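Long-range contacts in probable amino acid aminotransferase (Mycobacterium tuberculosis, PDB 6Q1Q), which is a probable amino acid aminotransferase of the class IV family, with a two-domain chain that assembles as a dimer: residues B[49-54]-B[65-70]; B[89-94]-B[107-112]; B[119-124]-B[255-260]. All coordinates share one frame; numbering follows the deposited sequence.

Interaction 1 of 3, residues B[49-54]-B[65-70]; sequences HLQRLT and PDLPRW
Leu53 and Trp70 make the one aromatic contact between residues 49-54, within helix 46-59, and residues 65-70, which lead into helix 67-84. Leu53 CD2 stands over the six-membered ring of the indole, 4.2 Å from the Trp70 ring centroid and 14° off the ring normal, a CH-pi contact. Its first torsion helps explain this: with CG of Leu53 opposite the backbone N (chi1 -177°), the branch is carried out to the ring, and the two side chains meet at about a right angle. Purely apolar packing continues one turn back, where Leu50 CD2 lies 4.1 Å from Trp70 CB.

The polar part is local to the first helix. Thr54 OG1 donates to Leu50 O at 3.0 Å, and Thr54 N binds the same oxygen from the opposite face of the carbonyl plane, so two bonds grip Leu50 O and the hydroxyl is held by its own helix. Its oxygen then rests against carbon across the contact, with Thr54 OG1 3.3 Å from Pro65 CG. Leu67 CD2 lies near both Thr54 OG1 and Gln51 NE2 at the edge of the contact.

Leu50 and Trp70 also pack on Leu93 of strand 89-96. Asp66 is the N-cap of the second helix. These are two consecutive helices joined by a short loop, both packed on the antiparallel sheet of the smaller domain in a class IV aminotransferase fold.

Interaction 2 of 3, residues B[89-94]-B[107-112]; sequences GALRLI and AYVMVS
The first torsions of Tyr108 and Ile94 bring the two side chains together. The ring of Tyr108 leaves between its own N and carbonyl carbon (chi1 59°), which swings one face of the ring to Ile94 CB. CG1 of Ile94 lies beside the backbone N, directing the branch so that Ile94 CD1 meets Tyr108 CE2 at 3.5 Å. The CH-pi contact measures 4.1 Å from Ile94 CB to the Tyr108 ring centroid, 21° off the normal and offset toward the rim.

The setting is an antiparallel beta hairpin of strands 89-96 and 106-113, whose segment directions differ by 161°. Ala90 with Ser112, Arg92 with Met110 and Ile94 with Tyr108 are hydrogen-bonded pairs, each closed by two backbone bonds; Arg92 N to Met110 O, at 2.6 Å, is the shortest of the six. Leu91 with Val111 and Leu93 with Val109 are the non-hydrogen-bonded pairs between them.

On the face carrying Leu91, Leu93, Val109 and Val111 the packing is aliphatic: Leu93 CD2 and Val109 CG2 lie alongside each other at 3.7 Å, and Leu91 CG sits 3.9 Å from Val109 CG1. Helix 67-84 covers this face, with Trp70, Ala77 and Trp81 against it.

The other face turns to the dimer interface. Arg92 and Met110 run side by side, but the guanidinium finds its salt bridge with Glu100 of the second subunit, and Tyr108 OH is hydrogen-bonded to Ala21 O of that subunit. Arg92 NE is buried without a partner in the model. Met110 packs on Val27 of the second subunit and sets its CE 3.6 Å from Ile94 CD1.

Interaction 3 of 3, residues B[119-124]-B[255-260]; sequences IGARRD and SMTLAA
Arg122 reaches along the loop before strand 259-265, its guanidinium plane meeting Met256 at the edge and Leu258 over a face. At the edge, Arg122 NH1 donates to Met256 O at 3.0 Å. The bond is nearly straight, 170° at the hydrogen, and the acceptor lies 4° out of the guanidinium plane. Over the face, Leu258 CD1 stands 3.9 Å above the plane, displaced toward its rim, while Leu258 CG approaches Arg122 NE at 3.9 Å. A bend at the second torsion of Arg122 (chi2 -147°) turns the chain from helix 116-124 toward the loop, which lets NH1 reach Met256 O.

Beside Arg122, on the same helix, the side chains are small, and the backbones draw close. Ala121 CB faces Ala260 CB at 3.9 Å, and the two CA atoms are 5.0 Å apart. Two CA-H...O contacts run in opposite senses between the segments: Ala260 CA to Ala121 O at 3.5 Å, and Arg122 CA to Ala259 O at 3.6 Å. Thr257 OG1 borders the same patch, touching Ala121 CB.

Helix 275-286 packs on Leu258 and Ala259, and Arg122 NH1 also forms a salt bridge with Glu88. Glu88 probably offsets the charge of Arg39, whose NH2 lies near Arg122 NH2. By contrast, Arg122 NE and Thr257 OG1 are buried without a partner in the model, so the polar hold across these segments rests on a single NH1 bond.

Overall arrangement
The three contacts follow one another along the chain, each closing before the next opens. Interactions 1 and 2 have centres 13 Å apart and share one layered unit: Trp70 of helix 67-84 lies against Leu93, Ala107 and the backbone of Ile94 and Tyr108, joining the helix pair to the five-stranded antiparallel sheet. Interaction 3 belongs with the mixed sheet, its centre 26 Å from interaction 1, on the opposite side of the chain's centre, and 19 Å from interaction 2. Slender links span that gap: a probable hydrogen bond between His49 NE2 and Ser255 OG, and packing of Ala90 on Met256. Segment 255-260 thereby touches both other contacts, connecting the two sheet regions.

Interaction 1 of 3, residues B[49-54]-B[65-70]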
ATOM      1  N   HIS B  49      20.243   0.922   8.834  1.00 46.10           N
ATOM      2  CA  HIS B  49      18.852   1.265   8.558  1.00 45.42           C
ATOM      3  C   HIS B  49      18.746   2.516   7.694  1.00 44.37           C
ATOM      4  O   HIS B  49      17.866   2.602   6.829  1.00 40.54           O
ATOM      5  CB  HIS B  49      18.083   1.448   9.867  1.00 49.79           C
ATOM      6  CG  HIS B  49      17.610   0.163  10.473  1.00 53.22           C
ATOM      7  ND1 HIS B  49      18.362  -0.557  11.376  1.00 54.35           N
ATOM      8  CD2 HIS B  49      16.461  -0.533  10.301  1.00 52.35           C
ATOM      9  CE1 HIS B  49      17.697  -1.639  11.737  1.00 54.36           C
ATOM     10  NE2 HIS B  49      16.540  -1.649  11.098  1.00 53.66           N
ATOM     11  N   LEU B  50      19.631   3.492   7.908  1.00 45.49           N
ATOM     12  CA  LEU B  50      19.683   4.643   7.013  1.00 46.89           C
ATOM     13  C   LEU B  50      20.093   4.232   5.606  1.00 51.82           C
ATOM     14  O   LEU B  50      19.652   4.846   4.626  1.00 52.94           O
ATOM     15  CB  LEU B  50      20.643   5.700   7.556  1.00 45.50           C
ATOM     16  CG  LEU B  50      20.213   6.457   8.811  1.00 48.28           C
ATOM     17  CD1 LEU B  50      21.221   7.546   9.129  1.00 47.72           C
ATOM     18  CD2 LEU B  50      18.818   7.045   8.640  1.00 47.48           C
ATOM     19  N   GLN B  51      20.937   3.205   5.483  1.00 51.37           N
ATOM     20  CA  GLN B  51      21.333   2.740   4.159  1.00 53.18           C
ATOM     21  C   GLN B  51      20.142   2.157   3.407  1.00 50.68           C
ATOM     22  O   GLN B  51      19.964   2.421   2.212  1.00 48.52           O
ATOM     23  CB  GLN B  51      22.447   1.695   4.273  1.00 61.84           C
ATOM     24  CG  GLN B  51      23.758   2.193   4.880  1.00 71.20           C
ATOM     25  CD  GLN B  51      24.309   3.438   4.211  1.00 77.71           C
ATOM     26  OE1 GLN B  51      24.561   3.455   3.006  1.00 79.19           O
ATOM     27  NE2 GLN B  51      24.504   4.493   4.999  1.00 79.67           N
ATOM     28  N   ARG B  52      19.321   1.355   4.088  1.00 48.64           N
ATOM     29  CA  ARG B  52      18.150   0.776   3.435  1.00 47.80           C
ATOM     30  C   ARG B  52      17.090   1.835   3.142  1.00 44.29           C
ATOM     31  O   ARG B  52      16.402   1.758   2.117  1.00 42.05           O
ATOM     32  CB  ARG B  52      17.572  -0.353   4.285  1.00 48.29           C
ATOM     33  CG  ARG B  52      16.530  -1.182   3.553  1.00 50.00           C
ATOM     34  CD  ARG B  52      16.137  -2.406   4.350  1.00 53.27           C
ATOM     35  NE  ARG B  52      15.383  -2.039   5.544  1.00 58.90           N
ATOM     36  CZ  ARG B  52      14.870  -2.912   6.404  1.00 63.15           C
ATOM     37  NH1 ARG B  52      15.024  -4.212   6.201  1.00 64.50           N
ATOM     38  NH2 ARG B  52      14.200  -2.484   7.465  1.00 65.70           N
ATOM     39  N   LEU B  53      16.926   2.815   4.037  1.00 41.53           N
ATOM     40  CA  LEU B  53      16.022   3.929   3.749  1.00 39.86           C
ATOM     41  C   LEU B  53      16.450   4.660   2.483  1.00 43.40           C
ATOM     42  O   LEU B  53      15.608   5.060   1.671  1.00 44.77           O
ATOM     43  CB  LEU B  53      15.969   4.895   4.935  1.00 36.78           C
ATOM     44  CG  LEU B  53      15.005   6.086   4.820  1.00 36.59           C
ATOM     45  CD1 LEU B  53      13.564   5.665   5.114  1.00 34.74           C
ATOM     46  CD2 LEU B  53      15.422   7.231   5.732  1.00 36.21           C
ATOM     47  N   THR B  54      17.761   4.841   2.303  1.00 46.31           N
ATOM     48  CA  THR B  54      18.275   5.421   1.065  1.00 46.40           C
ATOM     49  C   THR B  54      17.918   4.553  -0.136  1.00 46.83           C
ATOM     50  O   THR B  54      17.547   5.066  -1.198  1.00 47.59           O
ATOM     51  CB  THR B  54      19.792   5.608   1.171  1.00 44.14           C
ATOM     52  OG1 THR B  54      20.089   6.576   2.188  1.00 44.27           O
ATOM     53  CG2 THR B  54      20.383   6.067  -0.157  1.00 41.64           C
ATOM     54  N   PRO B  65      17.944  10.896   0.693  1.00 50.14           N
ATOM     55  CA  PRO B  65      17.821  11.440   2.051  1.00 50.97           C
ATOM     56  C   PRO B  65      19.104  12.113   2.518  1.00 53.95           C
ATOM     57  O   PRO B  65      20.208  11.605   2.313  1.00 51.94           O
ATOM     58  CB  PRO B  65      17.484  10.205   2.898  1.00 48.78           C
ATOM     59  CG  PRO B  65      17.924   9.039   2.080  1.00 47.09           C
ATOM     60  CD  PRO B  65      17.743   9.439   0.654  1.00 47.16           C
ATOM     61  N   ASP B  66      18.942  13.273   3.155  1.00 58.76           N
ATOM     62  CA  ASP B  66      20.060  14.020   3.729  1.00 62.88           C
ATOM     63  C   ASP B  66      20.484  13.317   5.011  1.00 59.35           C
ATOM     64  O   ASP B  66      19.910  13.541   6.078  1.00 62.00           O
ATOM     65  CB  ASP B  66      19.659  15.469   3.991  1.00 69.77           C
ATOM     66  CG  ASP B  66      20.859  16.385   4.188  1.00 76.32           C
ATOM     67  OD1 ASP B  66      21.912  15.912   4.660  1.00 78.29           O
ATOM     68  OD2 ASP B  66      20.749  17.587   3.863  1.00 79.16           O
ATOM     69  N   LEU B  67      21.497  12.463   4.905  1.00 54.21           N
ATOM     70  CA  LEU B  67      21.861  11.598   6.024  1.00 50.81           C
ATOM     71  C   LEU B  67      22.364  12.358   7.248  1.00 49.43           C
ATOM     72  O   LEU B  67      22.023  11.947   8.373  1.00 48.14           O
ATOM     73  CB  LEU B  67      22.896  10.565   5.557  1.00 51.49           C
ATOM     74  CG  LEU B  67      22.481   9.743   4.335  1.00 55.31           C
ATOM     75  CD1 LEU B  67      23.104  10.332   3.073  1.00 59.64           C
ATOM     76  CD2 LEU B  67      22.867   8.286   4.501  1.00 52.92           C
ATOM     77  N   PRO B  68      23.159  13.432   7.129  1.00 50.19           N
ATOM     78  CA  PRO B  68      23.524  14.188   8.343  1.00 50.29           C
ATOM     79  C   PRO B  68      22.325  14.709   9.116  1.00 49.44           C
ATOM     80  O   PRO B  68      22.319  14.650  10.352  1.00 49.24           O
ATOM     81  CB  PRO B  68      24.389  15.332   7.794  1.00 50.64           C
ATOM     82  CG  PRO B  68      24.974  14.785   6.546  1.00 50.58           C
ATOM     83  CD  PRO B  68      23.928  13.888   5.955  1.00 49.39           C
ATOM     84  N   ARG B  69      21.301  15.205   8.422  1.00 49.58           N
ATOM     85  CA  ARG B  69      20.110  15.674   9.121  1.00 50.54           C
ATOM     86  C   ARG B  69      19.336  14.507   9.722  1.00 49.02           C
ATOM     87  O   ARG B  69      18.788  14.621  10.824  1.00 49.50           O
ATOM     88  CB  ARG B  69      19.222  16.484   8.176  1.00 52.49           C
ATOM     89  CG  ARG B  69      19.984  17.481   7.324  1.00 58.67           C
ATOM     90  CD  ARG B  69      19.241  18.804   7.212  1.00 63.91           C
ATOM     91  NE  ARG B  69      17.870  18.641   6.735  1.00 65.99           N
ATOM     92  CZ  ARG B  69      16.844  19.382   7.146  1.00 68.04           C
ATOM     93  NH1 ARG B  69      17.034  20.341   8.044  1.00 70.46           N
ATOM     94  NH2 ARG B  69      15.629  19.168   6.659  1.00 64.48           N
ATOM     95  N   TRP B  70      19.281  13.375   9.014  1.00 47.53           N
ATOM     96  CA  TRP B  70      18.628  12.192   9.566  1.00 47.09           C
ATOM     97  C   TRP B  70      19.364  11.673  10.794  1.00 50.04           C
ATOM     98  O   TRP B  70      18.733  11.260  11.775  1.00 51.81           O
ATOM     99  CB  TRP B  70      18.528  11.094   8.507  1.00 44.53           C
ATOM    100  CG  TRP B  70      17.359  11.239   7.575  1.00 43.67           C
ATOM    101  CD1 TRP B  70      17.391  11.655   6.274  1.00 43.33           C
ATOM    102  CD2 TRP B  70      15.984  10.975   7.876  1.00 41.72           C
ATOM    103  NE1 TRP B  70      16.124  11.656   5.745  1.00 41.87           N
ATOM    104  CE2 TRP B  70      15.242  11.244   6.709  1.00 41.41           C
ATOM    105  CE3 TRP B  70      15.309  10.535   9.019  1.00 42.81           C
ATOM    106  CZ2 TRP B  70      13.858  11.088   6.653  1.00 41.05           C
ATOM    107  CZ3 TRP B  70      13.937  10.383   8.960  1.00 41.18           C
ATOM    108  CH2 TRP B  70      13.225  10.657   7.786  1.00 40.71           C
TER

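Interaction 2 of 3, residues B[89-94]-B[107-112]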
ATOM      1  N   GLY B  89      12.724   1.374  23.117  1.00 59.89           N
ATOM      2  CA  GLY B  89      12.021   2.343  22.295  1.00 57.47           C
ATOM      3  C   GLY B  89      11.859   1.867  20.869  1.00 55.09           C
ATOM      4  O   GLY B  89      12.755   1.241  20.304  1.00 53.68           O
ATOM      5  N   ALA B  90      10.698   2.168  20.297  1.00 54.57           N
ATOM      6  CA  ALA B  90      10.415   1.900  18.893  1.00 52.47           C
ATOM      7  C   ALA B  90      10.547   3.219  18.142  1.00 57.85           C
ATOM      8  O   ALA B  90       9.698   4.105  18.277  1.00 61.14           O
ATOM      9  CB  ALA B  90       9.025   1.297  18.717  1.00 47.82           C
ATOM     10  N   LEU B  91      11.606   3.345  17.351  1.00 58.16           N
ATOM     11  CA  LEU B  91      11.907   4.571  16.627  1.00 57.75           C
ATOM     12  C   LEU B  91      11.640   4.339  15.147  1.00 57.64           C
ATOM     13  O   LEU B  91      12.083   3.332  14.585  1.00 63.06           O
ATOM     14  CB  LEU B  91      13.356   5.008  16.868  1.00 56.83           C
ATOM     15  CG  LEU B  91      13.900   6.227  16.116  1.00 55.67           C
ATOM     16  CD1 LEU B  91      14.918   6.955  16.984  1.00 58.98           C
ATOM     17  CD2 LEU B  91      14.531   5.841  14.790  1.00 53.95           C
ATOM     18  N   ARG B  92      10.913   5.261  14.523  1.00 50.68           N
ATOM     19  CA  ARG B  92      10.578   5.146  13.112  1.00 46.30           C
ATOM     20  C   ARG B  92      10.991   6.398  12.355  1.00 44.10           C
ATOM     21  O   ARG B  92      10.871   7.515  12.864  1.00 42.23           O
ATOM     22  CB  ARG B  92       9.078   4.905  12.916  1.00 46.58           C
ATOM     23  CG  ARG B  92       8.665   3.454  13.058  1.00 52.50           C
ATOM     24  CD  ARG B  92       7.169   3.282  12.889  1.00 59.04           C
ATOM     25  NE  ARG B  92       6.433   3.816  14.031  1.00 66.64           N
ATOM     26  CZ  ARG B  92       5.165   3.529  14.303  1.00 71.58           C
ATOM     27  NH1 ARG B  92       4.484   2.705  13.515  1.00 71.03           N
ATOM     28  NH2 ARG B  92       4.578   4.060  15.366  1.00 74.07           N
ATOM     29  N   LEU B  93      11.483   6.194  11.137  1.00 43.02           N
ATOM     30  CA  LEU B  93      11.800   7.272  10.212  1.00 43.53           C
ATOM     31  C   LEU B  93      10.746   7.257   9.115  1.00 46.04           C
ATOM     32  O   LEU B  93      10.557   6.232   8.456  1.00 43.80           O
ATOM     33  CB  LEU B  93      13.194   7.084   9.615  1.00 42.74           C
ATOM     34  CG  LEU B  93      14.261   6.490  10.536  1.00 40.41           C
ATOM     35  CD1 LEU B  93      15.468   6.036   9.733  1.00 40.07           C
ATOM     36  CD2 LEU B  93      14.668   7.506  11.581  1.00 37.77           C
ATOM     37  N   ILE B  94      10.062   8.381   8.920  1.00 44.14           N
ATOM     38  CA  ILE B  94       9.022   8.504   7.904  1.00 40.79           C
ATOM     39  C   ILE B  94       9.470   9.528   6.871  1.00 42.64           C
ATOM     40  O   ILE B  94       9.815  10.662   7.220  1.00 43.79           O
ATOM     41  CB  ILE B  94       7.655   8.873   8.509  1.00 42.67           C
ATOM     42  CG1 ILE B  94       7.118   7.701   9.330  1.00 46.53           C
ATOM     43  CG2 ILE B  94       6.668   9.259   7.422  1.00 37.91           C
ATOM     44  CD1 ILE B  94       7.041   7.962  10.801  1.00 50.29           C
ATOM     45  N   ALA B 107       9.523  14.757   6.235  1.00 44.19           N
ATOM     46  CA  ALA B 107      10.440  13.835   6.891  1.00 41.86           C
ATOM     47  C   ALA B 107      10.481  14.146   8.377  1.00 42.16           C
ATOM     48  O   ALA B 107      10.670  15.302   8.766  1.00 43.86           O
ATOM     49  CB  ALA B 107      11.845  13.935   6.290  1.00 41.14           C
ATOM     50  N   TYR B 108      10.309  13.116   9.201  1.00 40.13           N
ATOM     51  CA  TYR B 108      10.401  13.282  10.644  1.00 41.80           C
ATOM     52  C   TYR B 108      10.768  11.949  11.277  1.00 41.80           C
ATOM     53  O   TYR B 108      10.735  10.897  10.635  1.00 39.79           O
ATOM     54  CB  TYR B 108       9.098  13.831  11.236  1.00 40.40           C
ATOM     55  CG  TYR B 108       7.868  12.982  10.984  1.00 38.72           C
ATOM     56  CD1 TYR B 108       7.118  13.136   9.822  1.00 37.84           C
ATOM     57  CD2 TYR B 108       7.448  12.038  11.912  1.00 38.72           C
ATOM     58  CE1 TYR B 108       5.990  12.369   9.590  1.00 36.83           C
ATOM     59  CE2 TYR B 108       6.320  11.267  11.689  1.00 37.95           C
ATOM     60  CZ  TYR B 108       5.596  11.436  10.526  1.00 38.04           C
ATOM     61  OH  TYR B 108       4.473  10.669  10.300  1.00 36.56           O
ATOM     62  N   VAL B 109      11.132  12.017  12.554  1.00 44.30           N
ATOM     63  CA  VAL B 109      11.509  10.854  13.343  1.00 42.56           C
ATOM     64  C   VAL B 109      10.499  10.714  14.470  1.00 46.07           C
ATOM     65  O   VAL B 109      10.085  11.711  15.073  1.00 49.06           O
ATOM     66  CB  VAL B 109      12.943  10.984  13.900  1.00 42.19           C
ATOM     67  CG1 VAL B 109      13.233   9.890  14.920  1.00 41.81           C
ATOM     68  CG2 VAL B 109      13.962  10.962  12.766  1.00 42.36           C
ATOM     69  N   MET B 110      10.098   9.479  14.749  1.00 45.19           N
ATOM     70  CA  MET B 110       9.086   9.196  15.752  1.00 46.61           C
ATOM     71  C   MET B 110       9.574   8.064  16.636  1.00 47.84           C
ATOM     72  O   MET B 110      10.024   7.030  16.131  1.00 47.43           O
ATOM     73  CB  MET B 110       7.753   8.817  15.107  1.00 50.52           C
ATOM     74  CG  MET B 110       6.577   8.848  16.065  1.00 57.58           C
ATOM     75  SD  MET B 110       4.987   9.008  15.230  1.00 61.17           S
ATOM     76  CE  MET B 110       5.198   7.863  13.870  1.00 57.38           C
ATOM     77  N   VAL B 111       9.491   8.257  17.947  1.00 50.02           N
ATOM     78  CA  VAL B 111       9.796   7.212  18.915  1.00 51.51           C
ATOM     79  C   VAL B 111       8.564   7.012  19.786  1.00 54.14           C
ATOM     80  O   VAL B 111       7.976   7.983  20.279  1.00 54.99           O
ATOM     81  CB  VAL B 111      11.041   7.552  19.757  1.00 50.84           C
ATOM     82  CG1 VAL B 111      10.921   8.934  20.389  1.00 50.17           C
ATOM     83  CG2 VAL B 111      11.280   6.482  20.810  1.00 52.77           C
ATOM     84  N   SER B 112       8.155   5.757  19.944  1.00 56.04           N
ATOM     85  CA  SER B 112       6.939   5.412  20.664  1.00 57.83           C
ATOM     86  C   SER B 112       7.218   4.200  21.545  1.00 60.27           C
ATOM     87  O   SER B 112       8.259   3.552  21.381  1.00 62.06           O
ATOM     88  CB  SER B 112       5.800   5.141  19.677  1.00 55.78           C
ATOM     89  OG  SER B 112       6.179   4.185  18.703  1.00 56.71           O
TER

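Interaction 3 of 3, residues B[119-124]-B[255-260]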
ATOM      1  N   ILE B 119       7.129  -8.548  23.683  1.00 64.15           N
ATOM      2  CA  ILE B 119       7.777  -9.336  24.729  1.00 66.91           C
ATOM      3  C   ILE B 119       7.302 -10.785  24.687  1.00 69.49           C
ATOM      4  O   ILE B 119       8.088 -11.715  24.902  1.00 72.13           O
ATOM      5  CB  ILE B 119       7.557  -8.697  26.115  1.00 68.99           C
ATOM      6  CG1 ILE B 119       8.137  -9.589  27.219  1.00 72.17           C
ATOM      7  CG2 ILE B 119       6.087  -8.428  26.367  1.00 68.14           C
ATOM      8  CD1 ILE B 119       9.626  -9.867  27.079  1.00 72.18           C
ATOM      9  N   GLY B 120       6.018 -11.004  24.397  1.00 68.92           N
ATOM     10  CA  GLY B 120       5.533 -12.367  24.269  1.00 67.61           C
ATOM     11  C   GLY B 120       6.140 -13.089  23.081  1.00 65.43           C
ATOM     12  O   GLY B 120       6.454 -14.280  23.162  1.00 64.69           O
ATOM     13  N   ALA B 121       6.321 -12.378  21.966  1.00 63.33           N
ATOM     14  CA  ALA B 121       6.904 -12.997  20.780  1.00 62.61           C
ATOM     15  C   ALA B 121       8.369 -13.350  20.999  1.00 62.01           C
ATOM     16  O   ALA B 121       8.834 -14.401  20.545  1.00 63.97           O
ATOM     17  CB  ALA B 121       6.746 -12.071  19.575  1.00 62.77           C
ATOM     18  N   ARG B 122       9.116 -12.480  21.683  1.00 59.82           N
ATOM     19  CA  ARG B 122      10.509 -12.792  21.993  1.00 59.72           C
ATOM     20  C   ARG B 122      10.606 -13.969  22.954  1.00 61.81           C
ATOM     21  O   ARG B 122      11.433 -14.870  22.767  1.00 65.76           O
ATOM     22  CB  ARG B 122      11.206 -11.567  22.585  1.00 58.29           C
ATOM     23  CG  ARG B 122      11.233 -10.351  21.678  1.00 56.51           C
ATOM     24  CD  ARG B 122      12.505  -9.548  21.883  1.00 59.58           C
ATOM     25  NE  ARG B 122      12.395  -8.197  21.340  1.00 60.71           N
ATOM     26  CZ  ARG B 122      12.524  -7.087  22.062  1.00 60.14           C
ATOM     27  NH1 ARG B 122      12.405  -5.900  21.482  1.00 57.75           N
ATOM     28  NH2 ARG B 122      12.777  -7.163  23.361  1.00 59.82           N
ATOM     29  N   ARG B 123       9.771 -13.975  23.991  1.00 60.27           N
ATOM     30  CA  ARG B 123       9.858 -14.996  25.027  1.00 62.59           C
ATOM     31  C   ARG B 123       9.213 -16.307  24.586  1.00 63.35           C
ATOM     32  O   ARG B 123       9.850 -17.364  24.631  1.00 63.25           O
ATOM     33  CB  ARG B 123       9.211 -14.479  26.314  1.00 64.88           C
ATOM     34  CG  ARG B 123       9.457 -15.343  27.536  1.00 70.84           C
ATOM     35  CD  ARG B 123       8.487 -14.986  28.650  1.00 76.47           C
ATOM     36  NE  ARG B 123       7.114 -14.873  28.166  1.00 80.32           N
ATOM     37  CZ  ARG B 123       6.348 -13.800  28.339  1.00 82.83           C
ATOM     38  NH1 ARG B 123       5.110 -13.786  27.863  1.00 82.45           N
ATOM     39  NH2 ARG B 123       6.816 -12.743  28.989  1.00 84.15           N
ATOM     40  N   ASP B 124       7.955 -16.253  24.143  1.00 65.02           N
ATOM     41  CA  ASP B 124       7.171 -17.452  23.881  1.00 67.25           C
ATOM     42  C   ASP B 124       7.158 -17.871  22.418  1.00 65.54           C
ATOM     43  O   ASP B 124       6.727 -18.991  22.118  1.00 66.13           O
ATOM     44  CB  ASP B 124       5.722 -17.247  24.342  1.00 68.31           C
ATOM     45  CG  ASP B 124       5.626 -16.741  25.764  1.00 72.61           C
ATOM     46  OD1 ASP B 124       6.511 -17.075  26.579  1.00 75.39           O
ATOM     47  OD2 ASP B 124       4.663 -16.005  26.066  1.00 73.67           O
ATOM     48  N   SER B 255      13.262  -5.742  12.998  1.00 54.91           N
ATOM     49  CA  SER B 255      14.096  -4.776  13.704  1.00 58.48           C
ATOM     50  C   SER B 255      13.566  -4.454  15.099  1.00 60.37           C
ATOM     51  O   SER B 255      14.359  -4.267  16.029  1.00 64.35           O
ATOM     52  CB  SER B 255      14.239  -3.506  12.871  1.00 58.36           C
ATOM     53  OG  SER B 255      15.049  -3.752  11.735  1.00 57.90           O
ATOM     54  N   MET B 256      12.246  -4.367  15.274  1.00 58.67           N
ATOM     55  CA  MET B 256      11.715  -4.025  16.592  1.00 60.51           C
ATOM     56  C   MET B 256      11.466  -5.268  17.442  1.00 61.76           C
ATOM     57  O   MET B 256      12.023  -5.399  18.535  1.00 64.00           O
ATOM     58  CB  MET B 256      10.423  -3.214  16.455  1.00 63.16           C
ATOM     59  CG  MET B 256       9.804  -2.856  17.797  1.00 66.16           C
ATOM     60  SD  MET B 256       8.009  -2.720  17.750  1.00 70.17           S
ATOM     61  CE  MET B 256       7.761  -1.826  16.219  1.00 67.85           C
ATOM     62  N   THR B 257      10.634  -6.186  16.958  1.00 63.22           N
ATOM     63  CA  THR B 257      10.580  -7.525  17.534  1.00 68.01           C
ATOM     64  C   THR B 257      11.704  -8.333  16.899  1.00 73.27           C
ATOM     65  O   THR B 257      11.631  -8.700  15.721  1.00 79.56           O
ATOM     66  CB  THR B 257       9.210  -8.174  17.334  1.00 67.68           C
ATOM     67  OG1 THR B 257       9.312  -9.589  17.542  1.00 70.02           O
ATOM     68  CG2 THR B 257       8.645  -7.889  15.949  1.00 65.11           C
ATOM     69  N   LEU B 258      12.756  -8.592  17.675  1.00 70.34           N
ATOM     70  CA  LEU B 258      14.005  -9.075  17.096  1.00 69.43           C
ATOM     71  C   LEU B 258      13.844 -10.475  16.521  1.00 68.42           C
ATOM     72  O   LEU B 258      13.995 -10.683  15.312  1.00 68.61           O
ATOM     73  CB  LEU B 258      15.114  -9.035  18.147  1.00 69.06           C
ATOM     74  CG  LEU B 258      15.279  -7.664  18.806  1.00 66.63           C
ATOM     75  CD1 LEU B 258      16.130  -7.762  20.058  1.00 68.44           C
ATOM     76  CD2 LEU B 258      15.875  -6.676  17.816  1.00 62.37           C
ATOM     77  N   ALA B 259      13.530 -11.451  17.369  1.00 65.80           N
ATOM     78  CA  ALA B 259      13.362 -12.824  16.918  1.00 60.21           C
ATOM     79  C   ALA B 259      12.135 -13.428  17.579  1.00 56.64           C
ATOM     80  O   ALA B 259      12.004 -13.389  18.806  1.00 56.76           O
ATOM     81  CB  ALA B 259      14.600 -13.668  17.234  1.00 59.59           C
ATOM     82  N   ALA B 260      11.240 -13.975  16.760  1.00 52.77           N
ATOM     83  CA  ALA B 260      10.046 -14.669  17.231  1.00 49.77           C
ATOM     84  C   ALA B 260      10.055 -16.062  16.621  1.00 47.97           C
ATOM     85  O   ALA B 260       9.786 -16.220  15.425  1.00 49.53           O
ATOM     86  CB  ALA B 260       8.775 -13.906  16.853  1.00 47.13           C
TER